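Local structure of purine nucleoside phosphorylase (Schistosoma mansoni, 6BJ6) at residues L113-L118 with P225-A230; P200-P205 with V219-V224. The protein catalyses the reversible phosphorolysis of purine nucleosides such as inosine and guanosine, giving the free base and ribose 1-phosphate. All coordinates share one frame; numbering follows the deposited sequence.

How the contacts relate
The centre of contact 1 lies about 3 Å from the centre of the chain, that of contact 2 about 14 Å, and the two are about 15 Å apart. Strands 112-121 and 218-220 are antiparallel neighbours in one sheet, and helix 224-232 follows strand 218-220 after a short turn; along the chain, contact 2 is nested inside the loop that contact 1 closes. They meet where Asn117 CG lies 3.3 Å from Ser222 OG and Ile115 CG2 lies 3.8 Å from Thr223 OG1. Both reach DTS, in what is probably the nucleoside site: contact 1 only through Asn117 and Leu118 at the end of its strand segment, contact 2 with Tyr202 bordering the rings. Ser35 adds a hydrogen bond.

Contact 1. Residues L113-L118 with P225-A230; sequences LLITNL and PEVIIA. With DTS (2-{[(S)-phenylsulfinyl]methyl}benzoic acid), chain F.
Ile115 and Leu113, two residues apart on strand 113-118, point toward helix 225-230 and make the apolar contact with it. CD1 of Ile115 reaches CG2 of Val227 at 4.1 Å and CB of Glu226 at 4.1 Å, thus touching two consecutive helix residues. Two residues earlier, Leu113 CD2 lies 4.1 Å from Ala230 CB; its CG is anti to the backbone N (chi1 174°), which carries the branch forward to the small methyl. The two axes run nearly antiparallel, at 170°, with a closest approach of 10.3 Å, and no hydrogen bond crosses between them. Within the helix, Ala230 N donates to Glu226 O at 2.9 Å.

The polar interactions gather toward the C-terminal end of 113-118, around the bound ligand DTS. Asn117 ND2 donates to the carboxylate oxygen O1 of DTS at 2.8 Å and to Leu118 O at 3.2 Å. The second bond is almost straight (177°), meets a lone pair in the carbonyl plane, and lies in the plane of the amide as well. With both partners engaged, the rotation of the amide is fixed, and ND2 is also 2.8 Å from the sulfinyl oxygen O2 of DTS. Leu118 adds an apolar side, its CB close to C9 of the phenyl ring.

Helix 95-108 covers Leu113 through Met105, and Val237 of strand 236-246 packs against Val227 and Ala230. Across the sheet, Leu114 and Thr116 touch Phe277 of helix 259-283, giving the central strand a helix on each side.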
ATOM      1  N   LEU A 113      14.161 -22.960  -6.061  1.00 24.91           N
ATOM      2  CA  LEU A 113      12.776 -22.760  -6.488  1.00 26.32           C
ATOM      3  C   LEU A 113      12.769 -22.059  -7.840  1.00 26.75           C
ATOM      4  O   LEU A 113      13.393 -21.004  -7.990  1.00 26.87           O
ATOM      5  CB  LEU A 113      12.013 -21.923  -5.444  1.00 28.67           C
ATOM      6  CG  LEU A 113      10.571 -21.447  -5.719  1.00 29.12           C
ATOM      7  CD1 LEU A 113       9.630 -22.629  -5.884  1.00 27.71           C
ATOM      8  CD2 LEU A 113      10.104 -20.550  -4.586  1.00 30.73           C
ATOM      9  N   LEU A 114      12.041 -22.632  -8.808  1.00 25.41           N
ATOM     10  CA  LEU A 114      11.862 -22.069 -10.146  1.00 25.06           C
ATOM     11  C   LEU A 114      10.416 -21.609 -10.314  1.00 28.62           C
ATOM     12  O   LEU A 114       9.483 -22.352  -9.958  1.00 28.45           O
ATOM     13  CB  LEU A 114      12.226 -23.109 -11.226  1.00 29.10           C
ATOM     14  CG  LEU A 114      13.465 -24.004 -11.073  1.00 29.51           C
ATOM     15  CD1 LEU A 114      13.668 -25.085 -12.197  1.00 29.84           C
ATOM     16  CD2 LEU A 114      14.683 -23.095 -11.052  1.00 31.28           C
ATOM     17  N   ILE A 115      10.226 -20.390 -10.857  1.00 26.10           N
ATOM     18  CA  ILE A 115       8.913 -19.727 -10.944  1.00 25.64           C
ATOM     19  C   ILE A 115       8.728 -19.116 -12.333  1.00 27.26           C
ATOM     20  O   ILE A 115       9.628 -18.448 -12.852  1.00 28.97           O
ATOM     21  CB  ILE A 115       8.735 -18.606  -9.890  1.00 27.09           C
ATOM     22  CG1 ILE A 115       8.965 -19.097  -8.461  1.00 26.69           C
ATOM     23  CG2 ILE A 115       7.293 -17.981  -9.935  1.00 27.03           C
ATOM     24  CD1 ILE A 115       9.121 -17.931  -7.424  1.00 28.21           C
ATOM     25  N   THR A 116       7.550 -19.324 -12.926  1.00 28.98           N
ATOM     26  CA  THR A 116       7.183 -18.663 -14.185  1.00 26.68           C
ATOM     27  C   THR A 116       5.794 -18.030 -14.058  1.00 28.22           C
ATOM     28  O   THR A 116       4.924 -18.552 -13.354  1.00 27.56           O
ATOM     29  CB  THR A 116       7.188 -19.646 -15.371  1.00 26.12           C
ATOM     30  OG1 THR A 116       6.189 -20.663 -15.189  1.00 30.28           O
ATOM     31  CG2 THR A 116       8.517 -20.336 -15.521  1.00 32.52           C
ATOM     32  N   ASN A 117       5.575 -16.906 -14.749  1.00 22.78           N
ATOM     33  CA  ASN A 117       4.224 -16.352 -14.831  1.00 25.86           C
ATOM     34  C   ASN A 117       4.120 -15.381 -16.000  1.00 26.62           C
ATOM     35  O   ASN A 117       5.110 -14.801 -16.428  1.00 29.11           O
ATOM     36  CB  ASN A 117       3.826 -15.636 -13.525  1.00 30.42           C
ATOM     37  CG  ASN A 117       2.306 -15.804 -13.158  1.00 33.28           C
ATOM     38  OD1 ASN A 117       1.934 -16.692 -12.390  1.00 33.27           O
ATOM     39  ND2 ASN A 117       1.451 -14.936 -13.699  1.00 32.67           N
ATOM     40  N   LEU A 118       2.893 -15.223 -16.515  1.00 28.34           N
ATOM     41  CA  LEU A 118       2.598 -14.158 -17.479  1.00 23.21           C
ATOM     42  C   LEU A 118       2.709 -12.782 -16.823  1.00 28.70           C
ATOM     43  O   LEU A 118       2.417 -12.622 -15.630  1.00 29.67           O
ATOM     44  CB  LEU A 118       1.194 -14.340 -18.029  1.00 26.02           C
ATOM     45  CG  LEU A 118       0.969 -15.534 -18.996  1.00 27.24           C
ATOM     46  CD1 LEU A 118      -0.457 -16.069 -18.941  1.00 39.71           C
ATOM     47  CD2 LEU A 118       1.273 -15.037 -20.437  1.00 33.91           C
ATOM     48  N   PRO A 225       5.859 -12.363  -3.604  1.00 22.43           N
ATOM     49  CA  PRO A 225       5.630 -12.954  -2.260  1.00 20.42           C
ATOM     50  C   PRO A 225       6.413 -14.242  -2.062  1.00 19.93           C
ATOM     51  O   PRO A 225       7.094 -14.392  -1.029  1.00 22.51           O
ATOM     52  CB  PRO A 225       4.107 -13.167  -2.217  1.00 24.04           C
ATOM     53  CG  PRO A 225       3.580 -12.042  -3.167  1.00 23.57           C
ATOM     54  CD  PRO A 225       4.583 -12.063  -4.302  1.00 20.30           C
ATOM     55  N   GLU A 226       6.391 -15.148  -3.067  1.00 20.65           N
ATOM     56  CA  GLU A 226       7.132 -16.414  -2.946  1.00 23.81           C
ATOM     57  C   GLU A 226       8.641 -16.185  -2.921  1.00 24.83           C
ATOM     58  O   GLU A 226       9.365 -16.885  -2.188  1.00 23.82           O
ATOM     59  CB  GLU A 226       6.763 -17.368  -4.092  1.00 23.31           C
ATOM     60  CG  GLU A 226       5.273 -17.830  -4.098  1.00 27.78           C
ATOM     61  CD  GLU A 226       4.354 -16.980  -4.991  1.00 33.89           C
ATOM     62  OE1 GLU A 226       4.457 -15.734  -4.947  1.00 28.64           O
ATOM     63  OE2 GLU A 226       3.525 -17.563  -5.761  1.00 36.22           O
ATOM     64  N   VAL A 227       9.140 -15.261  -3.752  1.00 22.52           N
ATOM     65  CA  VAL A 227      10.570 -14.924  -3.738  1.00 22.34           C
ATOM     66  C   VAL A 227      11.030 -14.534  -2.338  1.00 23.28           C
ATOM     67  O   VAL A 227      12.115 -14.952  -1.896  1.00 23.62           O
ATOM     68  CB  VAL A 227      10.885 -13.805  -4.746  1.00 21.14           C
ATOM     69  CG1 VAL A 227      12.358 -13.318  -4.591  1.00 23.09           C
ATOM     70  CG2 VAL A 227      10.692 -14.345  -6.151  1.00 24.25           C
ATOM     71  N   ILE A 228      10.248 -13.681  -1.655  1.00 22.11           N
ATOM     72  CA  ILE A 228      10.642 -13.153  -0.343  1.00 22.53           C
ATOM     73  C   ILE A 228      10.621 -14.253   0.717  1.00 23.36           C
ATOM     74  O   ILE A 228      11.537 -14.358   1.544  1.00 22.45           O
ATOM     75  CB  ILE A 228       9.736 -11.964   0.042  1.00 23.75           C
ATOM     76  CG1 ILE A 228      10.170 -10.764  -0.812  1.00 22.62           C
ATOM     77  CG2 ILE A 228       9.864 -11.603   1.548  1.00 22.49           C
ATOM     78  CD1 ILE A 228       9.283  -9.522  -0.703  1.00 23.81           C
ATOM     79  N   ILE A 229       9.588 -15.089   0.718  1.00 21.75           N
ATOM     80  CA  ILE A 229       9.565 -16.209   1.677  1.00 22.02           C
ATOM     81  C   ILE A 229      10.726 -17.175   1.421  1.00 25.12           C
ATOM     82  O   ILE A 229      11.343 -17.682   2.365  1.00 22.39           O
ATOM     83  CB  ILE A 229       8.200 -16.938   1.643  1.00 22.03           C
ATOM     84  CG1 ILE A 229       7.049 -15.992   2.063  1.00 23.46           C
ATOM     85  CG2 ILE A 229       8.184 -18.206   2.579  1.00 20.77           C
ATOM     86  CD1 ILE A 229       7.157 -15.358   3.460  1.00 23.06           C
ATOM     87  N   ALA A 230      11.037 -17.457   0.150  1.00 20.68           N
ATOM     88  CA  ALA A 230      12.165 -18.334  -0.180  1.00 20.95           C
ATOM     89  C   ALA A 230      13.488 -17.732   0.284  1.00 24.65           C
ATOM     90  O   ALA A 230      14.335 -18.413   0.886  1.00 25.54           O
ATOM     91  CB  ALA A 230      12.199 -18.573  -1.699  1.00 20.69           C
TER
HETATM   92  C12 DTS F 305      -0.322  -8.338 -16.451  0.88 30.55           C
HETATM   93  C13 DTS F 305      -0.263  -9.209 -15.455  0.88 24.93           C
HETATM   94  C11 DTS F 305      -0.572  -8.839 -17.859  0.88 30.50           C
HETATM   95  C10 DTS F 305      -0.756 -10.134 -18.053  0.88 24.69           C
HETATM   96  C9  DTS F 305      -0.715 -11.131 -16.907  0.88 27.88           C
HETATM   97  C8  DTS F 305      -0.439 -10.708 -15.684  0.88 25.15           C
HETATM   98  C7  DTS F 305      -2.162 -12.084 -13.704  0.88 24.36           C
HETATM   99  C4  DTS F 305      -4.361 -12.212 -16.837  0.88 29.50           C
HETATM  100  C5  DTS F 305      -3.707 -11.744 -15.797  0.88 34.23           C
HETATM  101  C6  DTS F 305      -2.934 -12.686 -14.882  0.88 28.89           C
HETATM  102  C3  DTS F 305      -4.381 -13.679 -17.120  0.88 30.88           C
HETATM  103  C2  DTS F 305      -3.726 -14.509 -16.357  0.88 32.47           C
HETATM  104  C1  DTS F 305      -2.935 -13.994 -15.153  0.88 32.29           C
HETATM  105  O2  DTS F 305       0.763 -12.230 -13.503  0.88 65.74           O
HETATM  106  S   DTS F 305      -0.422 -11.815 -14.249  0.88 32.96           S
HETATM  107  C   DTS F 305      -2.208 -15.015 -14.283  0.88 44.07           C
HETATM  108  O1  DTS F 305      -1.367 -14.662 -13.413  0.88 38.96           O
HETATM  109  O   DTS F 305      -2.476 -16.236 -14.421  0.88 52.98           O

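Contact 2. Residues P200-P205 with V219-V224; sequences PTYESP and VGMSTV. With DTS (2-{[(S)-phenylsulfinyl]methyl}benzoic acid), chain F.
Met221 sends its methyl group against the backbone of 200-203, the touching parts running nearly antiparallel. Its CG is anti to the carbonyl carbon (chi1 -50°) and the chain is extended beyond it, which carries the thioether across to the loop. CE ends 3.4 Å from Pro200 O and 3.5 Å from Thr201 O, with SD beside Pro200. The same methyl meets Tyr202 CD1 at 4.3 Å, obliquely to the ring. Pro200 enters this loop through a cis peptide bond.

Tyr202 turns a ring edge to DTS: CD1 lies 3.8 Å from DTS C11 on the phenylsulfinyl ring, while OH reaches C4 of the benzoate ring at 3.2 Å. The loop and the end of strand 218-220 thus form one wall of the pocket in the alpha/beta fold of this phosphorylase family, a mixed central sheet flanked by helices; the enzyme is a trimer, and the site lies by a subunit interface. Phe161 of the third subunit packs on both Tyr202 and Met221, and Asn147 of that subunit binds Thr201 OG1.

Glu203 is modelled in two conformers; in the one described, CG sits between the backbone N and the carbonyl carbon (chi1 63°) and the chain bends at chi2 (-85°). This lays the carboxylate obliquely over Val219, whose CG1 is 3.4 Å from Glu203 CD, a closeness that may reflect the split model. OE1 faces DTS C12 at 3.8 Å; OE2 is hydrogen-bonded to Ser247. Directly after Met221 in the chain, Ser222 OG and Thr223 OG1 share a hydrogen bond of 2.8 Å just before helix 224-232.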
ATOM      1  N   PRO A 200      -6.357  -6.892  -8.679  1.00 19.83           N
ATOM      2  CA  PRO A 200      -6.365  -7.665  -9.941  1.00 22.23           C
ATOM      3  C   PRO A 200      -6.647  -6.867 -11.215  1.00 27.13           C
ATOM      4  O   PRO A 200      -6.667  -7.516 -12.275  1.00 20.72           O
ATOM      5  CB  PRO A 200      -7.488  -8.683  -9.681  1.00 20.71           C
ATOM      6  CG  PRO A 200      -8.517  -7.848  -8.938  1.00 22.23           C
ATOM      7  CD  PRO A 200      -7.663  -7.006  -8.011  1.00 20.40           C
ATOM      8  N   THR A 201      -6.848  -5.540 -11.161  1.00 21.20           N
ATOM      9  CA  THR A 201      -6.918  -4.748 -12.391  1.00 20.83           C
ATOM     10  C   THR A 201      -5.545  -4.726 -13.070  1.00 21.87           C
ATOM     11  O   THR A 201      -4.498  -4.592 -12.411  1.00 24.55           O
ATOM     12  CB  THR A 201      -7.384  -3.314 -12.098  1.00 20.66           C
ATOM     13  OG1 THR A 201      -6.541  -2.722 -11.084  1.00 21.79           O
ATOM     14  CG2 THR A 201      -8.842  -3.321 -11.572  1.00 25.34           C
ATOM     15  N   TYR A 202      -5.537  -4.875 -14.404  1.00 21.32           N
ATOM     16  CA  TYR A 202      -4.280  -4.658 -15.108  1.00 24.55           C
ATOM     17  C   TYR A 202      -3.768  -3.247 -14.804  1.00 23.85           C
ATOM     18  O   TYR A 202      -4.544  -2.335 -14.505  1.00 24.34           O
ATOM     19  CB  TYR A 202      -4.447  -4.807 -16.637  1.00 25.14           C
ATOM     20  CG  TYR A 202      -4.858  -6.201 -17.122  1.00 26.40           C
ATOM     21  CD1 TYR A 202      -3.945  -7.224 -17.236  1.00 29.61           C
ATOM     22  CD2 TYR A 202      -6.163  -6.457 -17.487  1.00 25.73           C
ATOM     23  CE1 TYR A 202      -4.344  -8.507 -17.703  1.00 29.90           C
ATOM     24  CE2 TYR A 202      -6.566  -7.708 -17.958  1.00 29.72           C
ATOM     25  CZ  TYR A 202      -5.648  -8.730 -18.041  1.00 33.49           C
ATOM     26  OH  TYR A 202      -6.034  -9.982 -18.486  1.00 32.91           O
ATOM     27  N   GLU A 203      -2.452  -3.070 -14.920  0.82 26.97           N
ATOM     28  CA  GLU A 203      -1.851  -1.738 -14.846  0.82 24.66           C
ATOM     29  C   GLU A 203      -2.578  -0.765 -15.776  0.82 27.88           C
ATOM     30  O   GLU A 203      -2.791  -1.065 -16.951  0.82 25.35           O
ATOM     31  CB  GLU A 203      -0.346  -1.826 -15.199  0.82 27.47           C
ATOM     32  CG  GLU A 203       0.014  -2.314 -16.640  0.82 31.64           C
ATOM     33  CD  GLU A 203       0.087  -3.844 -16.830  0.82 37.97           C
ATOM     34  OE1 GLU A 203      -0.389  -4.616 -15.960  0.82 26.96           O
ATOM     35  OE2 GLU A 203       0.629  -4.281 -17.891  0.82 34.41           O
ATOM     36  N   SER A 204      -2.992   0.385 -15.240  1.00 26.28           N
ATOM     37  CA  SER A 204      -3.672   1.397 -16.066  1.00 25.93           C
ATOM     38  C   SER A 204      -2.692   2.072 -17.037  1.00 27.37           C
ATOM     39  O   SER A 204      -1.480   1.986 -16.874  1.00 24.79           O
ATOM     40  CB  SER A 204      -4.348   2.457 -15.188  1.00 26.60           C
ATOM     41  OG  SER A 204      -3.415   3.422 -14.694  1.00 24.05           O
ATOM     42  N   PRO A 205      -3.197   2.739 -18.076  1.00 26.62           N
ATOM     43  CA  PRO A 205      -2.273   3.458 -18.971  1.00 31.77           C
ATOM     44  C   PRO A 205      -1.350   4.426 -18.243  1.00 28.87           C
ATOM     45  O   PRO A 205      -0.144   4.472 -18.533  1.00 27.46           O
ATOM     46  CB  PRO A 205      -3.222   4.178 -19.943  1.00 32.70           C
ATOM     47  CG  PRO A 205      -4.431   3.299 -19.997  1.00 30.89           C
ATOM     48  CD  PRO A 205      -4.569   2.678 -18.621  1.00 28.47           C
ATOM     49  N   VAL A 219       5.786  -5.743 -15.333  1.00 24.88           N
ATOM     50  CA  VAL A 219       4.863  -5.563 -14.203  1.00 22.98           C
ATOM     51  C   VAL A 219       3.907  -6.760 -14.136  1.00 20.94           C
ATOM     52  O   VAL A 219       3.403  -7.235 -15.160  1.00 24.31           O
ATOM     53  CB  VAL A 219       4.092  -4.216 -14.300  1.00 24.49           C
ATOM     54  CG1 VAL A 219       3.279  -4.091 -15.588  1.00 26.32           C
ATOM     55  CG2 VAL A 219       3.192  -4.004 -13.075  1.00 26.97           C
ATOM     56  N   GLY A 220       3.647  -7.248 -12.920  1.00 23.01           N
ATOM     57  CA  GLY A 220       2.756  -8.387 -12.768  1.00 26.15           C
ATOM     58  C   GLY A 220       2.216  -8.501 -11.353  1.00 24.42           C
ATOM     59  O   GLY A 220       2.554  -7.707 -10.478  1.00 22.68           O
ATOM     60  N   MET A 221       1.357  -9.509 -11.153  1.00 19.22           N
ATOM     61  CA  MET A 221       0.591  -9.664  -9.911  1.00 22.18           C
ATOM     62  C   MET A 221       1.009 -10.874  -9.081  1.00 24.80           C
ATOM     63  O   MET A 221       0.267 -11.266  -8.179  1.00 23.06           O
ATOM     64  CB  MET A 221      -0.915  -9.784 -10.242  1.00 23.30           C
ATOM     65  CG  MET A 221      -1.432  -8.694 -11.167  1.00 23.26           C
ATOM     66  SD  MET A 221      -3.163  -8.952 -11.623  1.00 23.30           S
ATOM     67  CE  MET A 221      -3.312  -7.823 -13.008  1.00 26.64           C
ATOM     68  N   SER A 222       2.163 -11.481  -9.378  1.00 22.57           N
ATOM     69  CA  SER A 222       2.590 -12.749  -8.776  1.00 21.16           C
ATOM     70  C   SER A 222       4.041 -12.653  -8.308  1.00 22.53           C
ATOM     71  O   SER A 222       4.599 -11.556  -8.237  1.00 23.55           O
ATOM     72  CB  SER A 222       2.469 -13.897  -9.790  1.00 26.36           C
ATOM     73  OG  SER A 222       3.408 -13.761 -10.869  1.00 27.76           O
ATOM     74  N   THR A 223       4.620 -13.809  -7.959  1.00 21.82           N
ATOM     75  CA  THR A 223       6.060 -14.057  -7.849  1.00 22.48           C
ATOM     76  C   THR A 223       6.755 -13.444  -6.630  1.00 25.32           C
ATOM     77  O   THR A 223       7.401 -14.171  -5.867  1.00 22.84           O
ATOM     78  CB  THR A 223       6.718 -13.613  -9.161  1.00 25.13           C
ATOM     79  OG1 THR A 223       6.118 -14.360 -10.235  1.00 28.64           O
ATOM     80  CG2 THR A 223       8.230 -13.915  -9.171  1.00 27.51           C
ATOM     81  N   VAL A 224       6.638 -12.138  -6.414  1.00 22.47           N
ATOM     82  CA  VAL A 224       7.424 -11.490  -5.355  1.00 22.15           C
ATOM     83  C   VAL A 224       7.117 -12.059  -3.971  1.00 23.11           C
ATOM     84  O   VAL A 224       8.060 -12.202  -3.155  1.00 21.78           O
ATOM     85  CB  VAL A 224       7.264  -9.967  -5.455  1.00 21.28           C
ATOM     86  CG1 VAL A 224       7.836  -9.202  -4.243  1.00 23.76           C
ATOM     87  CG2 VAL A 224       7.976  -9.464  -6.739  1.00 22.18           C
TER
HETATM   88  C12 DTS F 305      -0.322  -8.338 -16.451  0.88 30.55           C
HETATM   89  C13 DTS F 305      -0.263  -9.209 -15.455  0.88 24.93           C
HETATM   90  C11 DTS F 305      -0.572  -8.839 -17.859  0.88 30.50           C
HETATM   91  C10 DTS F 305      -0.756 -10.134 -18.053  0.88 24.69           C
HETATM   92  C9  DTS F 305      -0.715 -11.131 -16.907  0.88 27.88           C
HETATM   93  C8  DTS F 305      -0.439 -10.708 -15.684  0.88 25.15           C
HETATM   94  C7  DTS F 305      -2.162 -12.084 -13.704  0.88 24.36           C
HETATM   95  C4  DTS F 305      -4.361 -12.212 -16.837  0.88 29.50           C
HETATM   96  C5  DTS F 305      -3.707 -11.744 -15.797  0.88 34.23           C
HETATM   97  C6  DTS F 305      -2.934 -12.686 -14.882  0.88 28.89           C
HETATM   98  C3  DTS F 305      -4.381 -13.679 -17.120  0.88 30.88           C
HETATM   99  C2  DTS F 305      -3.726 -14.509 -16.357  0.88 32.47           C
HETATM  100  C1  DTS F 305      -2.935 -13.994 -15.153  0.88 32.29           C
HETATM  101  O2  DTS F 305       0.763 -12.230 -13.503  0.88 65.74           O
HETATM  102  S   DTS F 305      -0.422 -11.815 -14.249  0.88 32.96           S
HETATM  103  C   DTS F 305      -2.208 -15.015 -14.283  0.88 44.07           C
HETATM  104  O1  DTS F 305      -1.367 -14.662 -13.413  0.88 38.96           O
HETATM  105  O   DTS F 305      -2.476 -16.236 -14.421  0.88 52.98           O